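Local coordinates for Sam-dependent methyltransferases (Streptomyces davawensis, PDB 4D7K), which catalyses the S-adenosyl methionine-dependent double N-methylation of 8-amino-8-demethyl-D-riboflavin, the last two steps in biosynthesis of the antibiotic roseoflavin, at residues A27-A32 / L67-G72; D74-V79 / F84-M89; V328-A333 / A338-R343. All coordinates share one frame; numbering follows the deposited sequence.

Contact 1. Residues A27-A32 / L67-G72; sequences AFVLYA and LRAAAG
Val29 holds CG1 trans to its own backbone N (chi1 161°) and CG2 trans to its carbonyl carbon, and this rotation presents both methyls to the helix of residues 67-72, where Ala69 and Ala70 receive them. CG1 makes the closer approach: it lies 3.7 Å from CA of Ala70, so one branch of the valine rests on backbone as much as on side chain. The methyl of Ala70 stands beside it, with CB 3.9 Å from Val29 CG1. The other branch, CG2 of Val29, faces Ala69, 4.2 Å from its CB, a looser touch. Because both partners are alanines, the two backbones come close, and the CA atoms of Val29 and Ala70 are 6.2 Å apart.

The contact joins helix 13-35 to helix 60-72 inside the O-methyltransferase dimerisation domain, whose family belongs to the helix-turn-helix clan. It borders the subunit interface: Leu300 of the second subunit packs on Val29, and Lys296 of that subunit packs on Ala69.

No hydrogen bond crosses between the two segments, and each keeps backbone hydrogen bonds within its own helix, as in the bond from Tyr31 N to Ala27 O. Cohesion across this small buried area of 112 Å² therefore rests on van der Waals contact and the exclusion of water from three aliphatic side chains.

Contact 2. Residues D74-V79 / F84-M89; sequences DALREV and FELAPM
Leu76 and Phe84 meet on the side of the beta hairpin of strands 76-79 and 83-86 that faces helix 60-72, Leu76 CD1 reaching Phe84 CB at 4.4 Å. Leu76 CD2 also touches CD2 of Leu86, although the two leucines otherwise diverge. Leu67 of helix 60-72 packs against both Leu76 and Phe84, which seats the hairpin on the helices of the dimerisation domain. At the hairpin's base Met89 bends at chi3 (72°) and brings CE to 4.0 Å from Ala75 CB.

Between the strands, Arg77 and Glu85 form an antiparallel hydrogen-bonded pair: Arg77 N donates to Glu85 O at 2.8 Å and Glu85 N returns a bond to Arg77 O. Beyond it Ala87 N donates to Ala75 O, and past the ends of the strands a water joins Asp74 O to Met89 N. Glu78 lays its CG 3.5 Å from CE2 of Phe84, and its carboxylate is held by Lys296 of the second subunit.

On the face that carries Arg77 and Glu85, Arg77 NH2 meets Glu85 OE2 at 2.6 Å, in the guanidinium plane but from above the carboxylate plane; the two planes stand 77° apart. Leu86 O lies over one guanidinium face. Val79 CG2 lies 3.7 Å from Glu85 CD. OE2 alone thus takes a strong bond from NH2 and a weak one from NE, an asymmetric salt bridge that probably concentrates negative charge on OE2 and reinforces the backbone pairing beneath it.

Contact 3. Residues V328-A333 / A338-R343; sequences VGIHPA and AVIECR
Glu341 reaches across to His331 in an antiparallel beta hairpin, strands 325-333 and 337-344, which forms one edge of the mixed seven-stranded sheet of this Rossmann-like methyltransferase domain. CB of Glu341 lies 3.6 Å from Gly329 O and near the plane of the His331 ring at its edge. With CG trans to the backbone N (chi1 -175°) and the chain extended beyond it, the side chain slants across Val328, CG lying close to that residue's CB. Glu341 CD is 3.9 Å from CG1 of Val328, an apolar flank for the carboxylate.

At the tip the two oxygens divide their work. OE1 of Glu341 accepts from His331 NE2 at 3.0 Å, nearly end-on to its C-O bond, the ring and carboxylate planes only 24° apart. OE2 is held by salt bridges to Arg178 and Arg280, which probably keep the glutamate ionised and, with His331, fix its rotation. The ring of Phe174 meets His331 edge-to-face.

On the other face, Ile330 CG2 packs on Ala338 CB. His331 and Val339 exchange two backbone bonds, and Glu341 N donates to Gly329 O. Val328 and Gly329 together face Glu341 in a classic beta bulge: Glu341 O takes a bond from Val328 N at 2.8 Å and a weak one from Gly329 N at 3.5 Å. From within the bulge, Val328 CG2 sits over the centre of the Arg343 guanidinium, 3.8 Å above its plane.

From the N terminus, contact 1 closes first, bringing helix 60-72 back against helix 13-35 across a mostly helical loop. The chain then ends that helix in a Schellman motif at Asp74, whose bond from Ala75 N to Ala70 O leads directly into contact 2, a short hairpin closure; Leu30 also packs onto Ala75. These two contacts follow in series, their centres about 10 Å apart, and both touch the second subunit. Contact 3 comes near the C terminus and closes the last hairpin of the methyltransferase sheet, its centre about 41 Å from that of contact 1. None of the three nests within or crosses another.

Contact 1. Residues A27-A32 / L67-G72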
ATOM      1  N   ALA A  27      -4.751  -0.110  -2.948  1.00 31.47           N
ATOM      2  CA  ALA A  27      -5.216   0.602  -1.760  1.00 31.48           C
ATOM      3  C   ALA A  27      -5.865   1.924  -2.133  1.00 31.95           C
ATOM      4  O   ALA A  27      -6.886   2.314  -1.558  1.00 32.97           O
ATOM      5  CB  ALA A  27      -4.071   0.839  -0.793  1.00 29.58           C
ATOM      6  N   PHE A  28      -5.266   2.608  -3.100  1.00 23.49           N
ATOM      7  CA  PHE A  28      -5.783   3.887  -3.557  1.00 25.40           C
ATOM      8  C   PHE A  28      -7.077   3.708  -4.329  1.00 24.81           C
ATOM      9  O   PHE A  28      -7.983   4.535  -4.229  1.00 30.41           O
ATOM     10  CB  PHE A  28      -4.755   4.611  -4.424  1.00 28.38           C
ATOM     11  CG  PHE A  28      -3.691   5.316  -3.636  1.00 35.59           C
ATOM     12  CD1 PHE A  28      -4.001   6.439  -2.888  1.00 30.55           C
ATOM     13  CD2 PHE A  28      -2.384   4.862  -3.648  1.00 30.99           C
ATOM     14  CE1 PHE A  28      -3.024   7.096  -2.158  1.00 39.74           C
ATOM     15  CE2 PHE A  28      -1.398   5.515  -2.928  1.00 43.34           C
ATOM     16  CZ  PHE A  28      -1.717   6.633  -2.181  1.00 44.07           C
ATOM     17  N   VAL A  29      -7.158   2.622  -5.096  1.00 23.94           N
ATOM     18  CA  VAL A  29      -8.356   2.299  -5.860  1.00 20.62           C
ATOM     19  C   VAL A  29      -9.550   2.051  -4.945  1.00 28.40           C
ATOM     20  O   VAL A  29     -10.655   2.527  -5.203  1.00 28.79           O
ATOM     21  CB  VAL A  29      -8.118   1.065  -6.757  1.00 30.14           C
ATOM     22  CG1 VAL A  29      -9.437   0.427  -7.192  1.00 20.08           C
ATOM     23  CG2 VAL A  29      -7.278   1.457  -7.957  1.00 34.01           C
ATOM     24  N   LEU A  30      -9.320   1.310  -3.867  1.00 29.12           N
ATOM     25  CA  LEU A  30     -10.377   0.991  -2.920  1.00 27.41           C
ATOM     26  C   LEU A  30     -10.815   2.230  -2.136  1.00 30.18           C
ATOM     27  O   LEU A  30     -11.987   2.371  -1.780  1.00 31.75           O
ATOM     28  CB  LEU A  30      -9.915  -0.110  -1.968  1.00 36.10           C
ATOM     29  CG  LEU A  30      -9.535  -1.445  -2.614  1.00 28.28           C
ATOM     30  CD1 LEU A  30      -8.936  -2.376  -1.583  1.00 33.05           C
ATOM     31  CD2 LEU A  30     -10.753  -2.072  -3.246  1.00 25.46           C
ATOM     32  N   TYR A  31      -9.866   3.125  -1.876  1.00 26.25           N
ATOM     33  CA  TYR A  31     -10.165   4.392  -1.217  1.00 34.31           C
ATOM     34  C   TYR A  31     -11.116   5.229  -2.073  1.00 34.78           C
ATOM     35  O   TYR A  31     -12.163   5.676  -1.604  1.00 28.75           O
ATOM     36  CB  TYR A  31      -8.873   5.173  -0.939  1.00 28.77           C
ATOM     37  CG  TYR A  31      -9.101   6.592  -0.453  1.00 31.02           C
ATOM     38  CD1 TYR A  31      -9.460   6.847   0.865  1.00 26.43           C
ATOM     39  CD2 TYR A  31      -8.961   7.673  -1.315  1.00 23.68           C
ATOM     40  CE1 TYR A  31      -9.664   8.144   1.313  1.00 37.55           C
ATOM     41  CE2 TYR A  31      -9.171   8.977  -0.874  1.00 32.38           C
ATOM     42  CZ  TYR A  31      -9.522   9.205   0.438  1.00 25.22           C
ATOM     43  OH  TYR A  31      -9.730  10.489   0.883  1.00 41.80           O
ATOM     44  N   ALA A  32     -10.748   5.422  -3.335  1.00 37.39           N
ATOM     45  CA  ALA A  32     -11.522   6.269  -4.233  1.00 38.69           C
ATOM     46  C   ALA A  32     -12.908   5.682  -4.466  1.00 35.73           C
ATOM     47  O   ALA A  32     -13.897   6.414  -4.527  1.00 33.02           O
ATOM     48  CB  ALA A  32     -10.789   6.460  -5.549  1.00 29.88           C
ATOM     49  N   LEU A  67     -13.389   2.110 -12.382  1.00 36.11           N
ATOM     50  CA  LEU A  67     -14.262   0.978 -12.071  1.00 36.03           C
ATOM     51  C   LEU A  67     -13.667  -0.330 -12.576  1.00 28.17           C
ATOM     52  O   LEU A  67     -13.757  -1.361 -11.915  1.00 26.73           O
ATOM     53  CB  LEU A  67     -15.656   1.180 -12.678  1.00 33.41           C
ATOM     54  CG  LEU A  67     -16.542   2.284 -12.100  1.00 37.87           C
ATOM     55  CD1 LEU A  67     -17.764   2.500 -12.985  1.00 40.31           C
ATOM     56  CD2 LEU A  67     -16.957   1.917 -10.695  1.00 35.69           C
ATOM     57  N   ARG A  68     -13.072  -0.284 -13.758  1.00 28.89           N
ATOM     58  CA  ARG A  68     -12.416  -1.458 -14.318  1.00 28.19           C
ATOM     59  C   ARG A  68     -11.218  -1.884 -13.456  1.00 32.91           C
ATOM     60  O   ARG A  68     -10.941  -3.077 -13.315  1.00 35.87           O
ATOM     61  CB  ARG A  68     -11.993  -1.166 -15.754  1.00 29.91           C
ATOM     62  CG  ARG A  68     -11.308  -2.291 -16.473  1.00 43.57           C
ATOM     63  CD  ARG A  68     -10.905  -1.829 -17.854  1.00 52.30           C
ATOM     64  NE  ARG A  68     -12.059  -1.457 -18.668  1.00 59.57           N
ATOM     65  CZ  ARG A  68     -12.060  -0.460 -19.546  1.00 64.68           C
ATOM     66  NH1 ARG A  68     -10.970   0.279 -19.712  1.00 65.38           N
ATOM     67  NH2 ARG A  68     -13.149  -0.195 -20.252  1.00 63.79           N
ATOM     68  N   ALA A  69     -10.529  -0.911 -12.860  1.00 35.47           N
ATOM     69  CA  ALA A  69      -9.394  -1.205 -11.981  1.00 36.09           C
ATOM     70  C   ALA A  69      -9.875  -1.884 -10.705  1.00 32.11           C
ATOM     71  O   ALA A  69      -9.266  -2.839 -10.229  1.00 36.37           O
ATOM     72  CB  ALA A  69      -8.610   0.074 -11.654  1.00 24.82           C
ATOM     73  N   ALA A  70     -10.978  -1.387 -10.157  1.00 36.97           N
ATOM     74  CA  ALA A  70     -11.596  -2.010  -8.992  1.00 33.77           C
ATOM     75  C   ALA A  70     -12.047  -3.445  -9.299  1.00 43.24           C
ATOM     76  O   ALA A  70     -12.038  -4.314  -8.425  1.00 41.28           O
ATOM     77  CB  ALA A  70     -12.766  -1.176  -8.515  1.00 24.18           C
ATOM     78  N   ALA A  71     -12.437  -3.690 -10.546  1.00 38.97           N
ATOM     79  CA  ALA A  71     -12.780  -5.039 -10.982  1.00 37.48           C
ATOM     80  C   ALA A  71     -11.533  -5.933 -10.996  1.00 40.26           C
ATOM     81  O   ALA A  71     -11.563  -7.066 -10.506  1.00 31.13           O
ATOM     82  CB  ALA A  71     -13.438  -5.003 -12.358  1.00 32.13           C
ATOM     83  N   GLY A  72     -10.439  -5.416 -11.551  1.00 38.63           N
ATOM     84  CA  GLY A  72      -9.176  -6.133 -11.570  1.00 38.51           C
ATOM     85  C   GLY A  72      -8.708  -6.538 -10.183  1.00 39.85           C
ATOM     86  O   GLY A  72      -8.112  -7.601 -10.000  1.00 42.43           O
TER

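Contact 2. Residues D74-V79 / F84-M89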
ATOM      1  N   ASP A  74     -10.660  -7.260  -7.803  1.00 39.06           N
ATOM      2  CA  ASP A  74     -11.712  -8.135  -7.268  1.00 41.37           C
ATOM      3  C   ASP A  74     -12.614  -7.471  -6.230  1.00 41.37           C
ATOM      4  O   ASP A  74     -13.119  -8.142  -5.329  1.00 41.93           O
ATOM      5  CB  ASP A  74     -11.109  -9.405  -6.657  1.00 57.06           C
ATOM      6  CG  ASP A  74     -10.690 -10.420  -7.704  1.00 76.94           C
ATOM      7  OD1 ASP A  74     -11.551 -11.220  -8.127  1.00 76.07           O
ATOM      8  OD2 ASP A  74      -9.500 -10.423  -8.093  1.00 85.92           O
ATOM      9  N   ALA A  75     -12.824  -6.164  -6.357  1.00 36.00           N
ATOM     10  CA  ALA A  75     -13.767  -5.461  -5.493  1.00 32.08           C
ATOM     11  C   ALA A  75     -15.136  -5.346  -6.171  1.00 28.45           C
ATOM     12  O   ALA A  75     -16.174  -5.433  -5.516  1.00 32.52           O
ATOM     13  CB  ALA A  75     -13.230  -4.093  -5.129  1.00 20.52           C
ATOM     14  N   LEU A  76     -15.125  -5.149  -7.485  1.00 28.30           N
ATOM     15  CA  LEU A  76     -16.346  -5.135  -8.285  1.00 31.91           C
ATOM     16  C   LEU A  76     -16.282  -6.236  -9.342  1.00 44.04           C
ATOM     17  O   LEU A  76     -15.273  -6.929  -9.460  1.00 42.73           O
ATOM     18  CB  LEU A  76     -16.547  -3.778  -8.963  1.00 26.68           C
ATOM     19  CG  LEU A  76     -16.549  -2.473  -8.153  1.00 33.03           C
ATOM     20  CD1 LEU A  76     -16.671  -1.294  -9.096  1.00 20.65           C
ATOM     21  CD2 LEU A  76     -17.678  -2.435  -7.149  1.00 22.28           C
ATOM     22  N   ARG A  77     -17.363  -6.389 -10.102  1.00 44.66           N
ATOM     23  CA  ARG A  77     -17.392  -7.282 -11.261  1.00 40.19           C
ATOM     24  C   ARG A  77     -17.851  -6.523 -12.497  1.00 33.84           C
ATOM     25  O   ARG A  77     -18.810  -5.757 -12.437  1.00 34.86           O
ATOM     26  CB  ARG A  77     -18.328  -8.473 -11.034  1.00 38.75           C
ATOM     27  CG  ARG A  77     -17.812  -9.531 -10.092  1.00 51.51           C
ATOM     28  CD  ARG A  77     -18.668 -10.784 -10.197  1.00 57.49           C
ATOM     29  NE  ARG A  77     -20.063 -10.533  -9.847  1.00 44.94           N
ATOM     30  CZ  ARG A  77     -20.583 -10.786  -8.652  1.00 36.65           C
ATOM     31  NH1 ARG A  77     -19.822 -11.304  -7.698  1.00 40.61           N
ATOM     32  NH2 ARG A  77     -21.865 -10.533  -8.412  1.00 35.60           N
ATOM     33  N   GLU A  78     -17.173  -6.735 -13.617  1.00 38.34           N
ATOM     34  CA  GLU A  78     -17.637  -6.184 -14.880  1.00 39.46           C
ATOM     35  C   GLU A  78     -18.843  -6.985 -15.354  1.00 38.60           C
ATOM     36  O   GLU A  78     -18.871  -8.204 -15.220  1.00 39.25           O
ATOM     37  CB  GLU A  78     -16.527  -6.202 -15.926  1.00 39.33           C
ATOM     38  CG  GLU A  78     -15.405  -5.229 -15.644  1.00 48.13           C
ATOM     39  CD  GLU A  78     -14.442  -5.109 -16.803  1.00 55.86           C
ATOM     40  OE1 GLU A  78     -14.817  -4.495 -17.826  1.00 53.57           O
ATOM     41  OE2 GLU A  78     -13.311  -5.627 -16.690  1.00 69.19           O
ATOM     42  N   VAL A  79     -19.834  -6.292 -15.903  1.00 35.55           N
ATOM     43  CA  VAL A  79     -21.106  -6.902 -16.265  1.00 40.38           C
ATOM     44  C   VAL A  79     -21.578  -6.357 -17.615  1.00 43.34           C
ATOM     45  O   VAL A  79     -21.472  -5.154 -17.860  1.00 42.35           O
ATOM     46  CB  VAL A  79     -22.164  -6.643 -15.158  1.00 63.37           C
ATOM     47  CG1 VAL A  79     -23.584  -6.628 -15.712  1.00 66.57           C
ATOM     48  CG2 VAL A  79     -22.014  -7.662 -14.038  1.00 57.35           C
ATOM     49  N   PHE A  84     -21.361  -2.487 -13.904  1.00 31.39           N
ATOM     50  CA  PHE A  84     -20.585  -3.042 -12.807  1.00 29.56           C
ATOM     51  C   PHE A  84     -21.499  -3.435 -11.664  1.00 30.22           C
ATOM     52  O   PHE A  84     -22.570  -2.859 -11.489  1.00 32.19           O
ATOM     53  CB  PHE A  84     -19.527  -2.041 -12.334  1.00 30.00           C
ATOM     54  CG  PHE A  84     -18.513  -1.698 -13.389  1.00 27.90           C
ATOM     55  CD1 PHE A  84     -18.751  -0.672 -14.291  1.00 25.59           C
ATOM     56  CD2 PHE A  84     -17.338  -2.418 -13.493  1.00 25.38           C
ATOM     57  CE1 PHE A  84     -17.831  -0.370 -15.276  1.00 33.72           C
ATOM     58  CE2 PHE A  84     -16.406  -2.116 -14.474  1.00 28.81           C
ATOM     59  CZ  PHE A  84     -16.653  -1.091 -15.367  1.00 30.16           C
ATOM     60  N   GLU A  85     -21.085  -4.436 -10.898  1.00 38.35           N
ATOM     61  CA  GLU A  85     -21.819  -4.825  -9.705  1.00 34.61           C
ATOM     62  C   GLU A  85     -20.839  -5.238  -8.618  1.00 30.96           C
ATOM     63  O   GLU A  85     -19.636  -5.298  -8.853  1.00 37.95           O
ATOM     64  CB  GLU A  85     -22.811  -5.952 -10.009  1.00 36.28           C
ATOM     65  CG  GLU A  85     -22.198  -7.300 -10.340  1.00 39.02           C
ATOM     66  CD  GLU A  85     -23.263  -8.350 -10.626  1.00 49.19           C
ATOM     67  OE1 GLU A  85     -24.406  -7.950 -10.932  1.00 44.58           O
ATOM     68  OE2 GLU A  85     -22.967  -9.564 -10.543  1.00 47.91           O
ATOM     69  N   LEU A  86     -21.361  -5.519  -7.430  1.00 33.98           N
ATOM     70  CA  LEU A  86     -20.529  -5.814  -6.270  1.00 35.68           C
ATOM     71  C   LEU A  86     -19.930  -7.216  -6.273  1.00 32.88           C
ATOM     72  O   LEU A  86     -20.649  -8.203  -6.393  1.00 38.09           O
ATOM     73  CB  LEU A  86     -21.343  -5.629  -4.989  1.00 30.43           C
ATOM     74  CG  LEU A  86     -21.610  -4.194  -4.535  1.00 39.05           C
ATOM     75  CD1 LEU A  86     -22.550  -4.193  -3.343  1.00 32.96           C
ATOM     76  CD2 LEU A  86     -20.300  -3.489  -4.193  1.00 34.17           C
ATOM     77  N   ALA A  87     -18.611  -7.293  -6.124  1.00 31.62           N
ATOM     78  CA  ALA A  87     -17.950  -8.543  -5.758  1.00 31.87           C
ATOM     79  C   ALA A  87     -17.931  -8.608  -4.225  1.00 37.77           C
ATOM     80  O   ALA A  87     -18.175  -7.591  -3.575  1.00 43.38           O
ATOM     81  CB  ALA A  87     -16.532  -8.603  -6.342  1.00 29.98           C
ATOM     82  N   PRO A  88     -17.660  -9.790  -3.639  1.00 37.07           N
ATOM     83  CA  PRO A  88     -17.663  -9.903  -2.170  1.00 42.60           C
ATOM     84  C   PRO A  88     -16.827  -8.853  -1.417  1.00 41.95           C
ATOM     85  O   PRO A  88     -17.277  -8.357  -0.386  1.00 42.99           O
ATOM     86  CB  PRO A  88     -17.089 -11.303  -1.936  1.00 37.22           C
ATOM     87  CG  PRO A  88     -17.545 -12.079  -3.133  1.00 37.45           C
ATOM     88  CD  PRO A  88     -17.489 -11.106  -4.287  1.00 35.60           C
ATOM     89  N   MET A  89     -15.640  -8.518  -1.916  1.00 31.63           N
ATOM     90  CA  MET A  89     -14.772  -7.581  -1.209  1.00 31.64           C
ATOM     91  C   MET A  89     -15.344  -6.159  -1.228  1.00 35.83           C
ATOM     92  O   MET A  89     -15.246  -5.426  -0.241  1.00 35.04           O
ATOM     93  CB  MET A  89     -13.364  -7.605  -1.819  1.00 34.46           C
ATOM     94  CG  MET A  89     -12.280  -7.051  -0.912  1.00 39.90           C
ATOM     95  SD  MET A  89     -10.605  -7.281  -1.559  1.00 45.08           S
ATOM     96  CE  MET A  89     -10.606  -6.089  -2.894  1.00 43.82           C
TER
HETATM   97  O   HOH W   1     -14.192 -10.120  -3.783  1.00 26.93           O

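Contact 3. Residues V328-A333 / A338-R343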
ATOM      1  N   VAL A 328       2.088 -13.351  35.976  1.00 51.25           N
ATOM      2  CA  VAL A 328       1.982 -14.803  35.964  1.00 50.13           C
ATOM      3  C   VAL A 328       2.450 -15.331  34.615  1.00 53.86           C
ATOM      4  O   VAL A 328       3.124 -16.357  34.534  1.00 55.64           O
ATOM      5  CB  VAL A 328       0.537 -15.268  36.240  1.00 55.35           C
ATOM      6  CG1 VAL A 328       0.429 -16.778  36.149  1.00 51.82           C
ATOM      7  CG2 VAL A 328       0.086 -14.786  37.602  1.00 51.70           C
ATOM      8  N   GLY A 329       2.099 -14.608  33.556  1.00 46.29           N
ATOM      9  CA  GLY A 329       2.527 -14.964  32.217  1.00 45.77           C
ATOM     10  C   GLY A 329       2.021 -13.999  31.162  1.00 42.29           C
ATOM     11  O   GLY A 329       1.027 -13.308  31.366  1.00 47.25           O
ATOM     12  N   ILE A 330       2.718 -13.946  30.032  1.00 46.65           N
ATOM     13  CA  ILE A 330       2.272 -13.152  28.894  1.00 43.25           C
ATOM     14  C   ILE A 330       1.878 -14.087  27.756  1.00 47.50           C
ATOM     15  O   ILE A 330       2.731 -14.587  27.020  1.00 46.94           O
ATOM     16  CB  ILE A 330       3.361 -12.172  28.425  1.00 42.82           C
ATOM     17  CG1 ILE A 330       3.764 -11.246  29.576  1.00 43.97           C
ATOM     18  CG2 ILE A 330       2.881 -11.374  27.220  1.00 35.74           C
ATOM     19  CD1 ILE A 330       4.789 -10.199  29.198  1.00 44.11           C
ATOM     20  N   HIS A 331       0.578 -14.334  27.629  1.00 48.15           N
ATOM     21  CA  HIS A 331       0.078 -15.313  26.671  1.00 45.13           C
ATOM     22  C   HIS A 331      -0.154 -14.683  25.308  1.00 45.78           C
ATOM     23  O   HIS A 331      -0.891 -13.705  25.193  1.00 49.72           O
ATOM     24  CB  HIS A 331      -1.218 -15.945  27.176  1.00 39.12           C
ATOM     25  CG  HIS A 331      -1.168 -16.362  28.611  1.00 45.20           C
ATOM     26  ND1 HIS A 331      -0.938 -17.666  28.999  1.00 45.35           N
ATOM     27  CD2 HIS A 331      -1.323 -15.653  29.754  1.00 45.91           C
ATOM     28  CE1 HIS A 331      -0.953 -17.740  30.319  1.00 50.52           C
ATOM     29  NE2 HIS A 331      -1.184 -16.531  30.801  1.00 51.90           N
ATOM     30  N   PRO A 332       0.476 -15.246  24.268  1.00 42.74           N
ATOM     31  CA  PRO A 332       0.306 -14.770  22.892  1.00 50.12           C
ATOM     32  C   PRO A 332      -1.138 -14.911  22.411  1.00 50.46           C
ATOM     33  O   PRO A 332      -1.725 -15.986  22.541  1.00 55.73           O
ATOM     34  CB  PRO A 332       1.237 -15.681  22.082  1.00 47.21           C
ATOM     35  CG  PRO A 332       2.191 -16.252  23.080  1.00 46.59           C
ATOM     36  CD  PRO A 332       1.422 -16.368  24.353  1.00 42.86           C
ATOM     37  N   ALA A 333      -1.693 -13.832  21.871  1.00 43.93           N
ATOM     38  CA  ALA A 333      -3.046 -13.847  21.324  1.00 40.69           C
ATOM     39  C   ALA A 333      -2.993 -13.511  19.840  1.00 41.00           C
ATOM     40  O   ALA A 333      -3.348 -12.406  19.430  1.00 35.67           O
ATOM     41  CB  ALA A 333      -3.943 -12.864  22.072  1.00 35.50           C
ATOM     42  N   ALA A 338      -1.318  -9.744  23.017  1.00 39.30           N
ATOM     43  CA  ALA A 338      -1.026 -10.706  24.061  1.00 44.93           C
ATOM     44  C   ALA A 338      -1.882 -10.421  25.284  1.00 43.68           C
ATOM     45  O   ALA A 338      -2.313  -9.288  25.498  1.00 39.41           O
ATOM     46  CB  ALA A 338       0.451 -10.666  24.422  1.00 40.49           C
ATOM     47  N   VAL A 339      -2.134 -11.450  26.080  1.00 45.14           N
ATOM     48  CA  VAL A 339      -2.811 -11.249  27.348  1.00 47.67           C
ATOM     49  C   VAL A 339      -1.804 -11.329  28.486  1.00 48.94           C
ATOM     50  O   VAL A 339      -1.262 -12.395  28.774  1.00 45.64           O
ATOM     51  CB  VAL A 339      -3.927 -12.276  27.571  1.00 44.17           C
ATOM     52  CG1 VAL A 339      -4.538 -12.099  28.953  1.00 39.32           C
ATOM     53  CG2 VAL A 339      -4.988 -12.130  26.501  1.00 43.64           C
ATOM     54  N   ILE A 340      -1.540 -10.187  29.112  1.00 50.22           N
ATOM     55  CA  ILE A 340      -0.655 -10.136  30.265  1.00 49.62           C
ATOM     56  C   ILE A 340      -1.438 -10.504  31.514  1.00 52.27           C
ATOM     57  O   ILE A 340      -2.255  -9.725  31.988  1.00 48.66           O
ATOM     58  CB  ILE A 340      -0.023  -8.741  30.447  1.00 49.96           C
ATOM     59  CG1 ILE A 340       0.679  -8.296  29.163  1.00 46.27           C
ATOM     60  CG2 ILE A 340       0.956  -8.744  31.616  1.00 51.35           C
ATOM     61  CD1 ILE A 340       1.314  -6.918  29.257  1.00 46.80           C
ATOM     62  N   GLU A 341      -1.200 -11.700  32.039  1.00 56.57           N
ATOM     63  CA  GLU A 341      -1.902 -12.141  33.237  1.00 56.75           C
ATOM     64  C   GLU A 341      -1.151 -11.699  34.489  1.00 60.09           C
ATOM     65  O   GLU A 341      -0.006 -12.098  34.707  1.00 65.72           O
ATOM     66  CB  GLU A 341      -2.080 -13.658  33.226  1.00 54.74           C
ATOM     67  CG  GLU A 341      -2.905 -14.185  34.382  1.00 61.01           C
ATOM     68  CD  GLU A 341      -2.900 -15.697  34.457  1.00 60.01           C
ATOM     69  OE1 GLU A 341      -2.459 -16.338  33.481  1.00 60.95           O
ATOM     70  OE2 GLU A 341      -3.331 -16.244  35.494  1.00 58.98           O
ATOM     71  N   CYS A 342      -1.797 -10.873  35.307  1.00 56.83           N
ATOM     72  CA  CYS A 342      -1.159 -10.320  36.502  1.00 57.15           C
ATOM     73  C   CYS A 342      -1.858 -10.755  37.782  1.00 58.01           C
ATOM     74  O   CYS A 342      -3.084 -10.852  37.835  1.00 61.59           O
ATOM     75  CB  CYS A 342      -1.129  -8.792  36.437  1.00 59.97           C
ATOM     76  SG  CYS A 342      -0.332  -8.123  34.971  1.00 71.07           S
ATOM     77  N   ARG A 343      -1.068 -10.995  38.821  1.00 54.69           N
ATOM     78  CA  ARG A 343      -1.593 -11.459  40.095  1.00 53.29           C
ATOM     79  C   ARG A 343      -1.180 -10.515  41.218  1.00 61.27           C
ATOM     80  O   ARG A 343      -0.083  -9.955  41.195  1.00 64.40           O
ATOM     81  CB  ARG A 343      -1.101 -12.878  40.378  1.00 54.75           C
ATOM     82  CG  ARG A 343      -1.563 -13.485  41.687  1.00 71.83           C
ATOM     83  CD  ARG A 343      -0.961 -14.870  41.845  1.00 83.54           C
ATOM     84  NE  ARG A 343       0.450 -14.873  41.470  1.00 86.15           N
ATOM     85  CZ  ARG A 343       1.137 -15.962  41.142  1.00 86.07           C
ATOM     86  NH1 ARG A 343       0.543 -17.148  41.135  1.00 86.36           N
ATOM     87  NH2 ARG A 343       2.418 -15.862  40.813  1.00 84.56           N
TER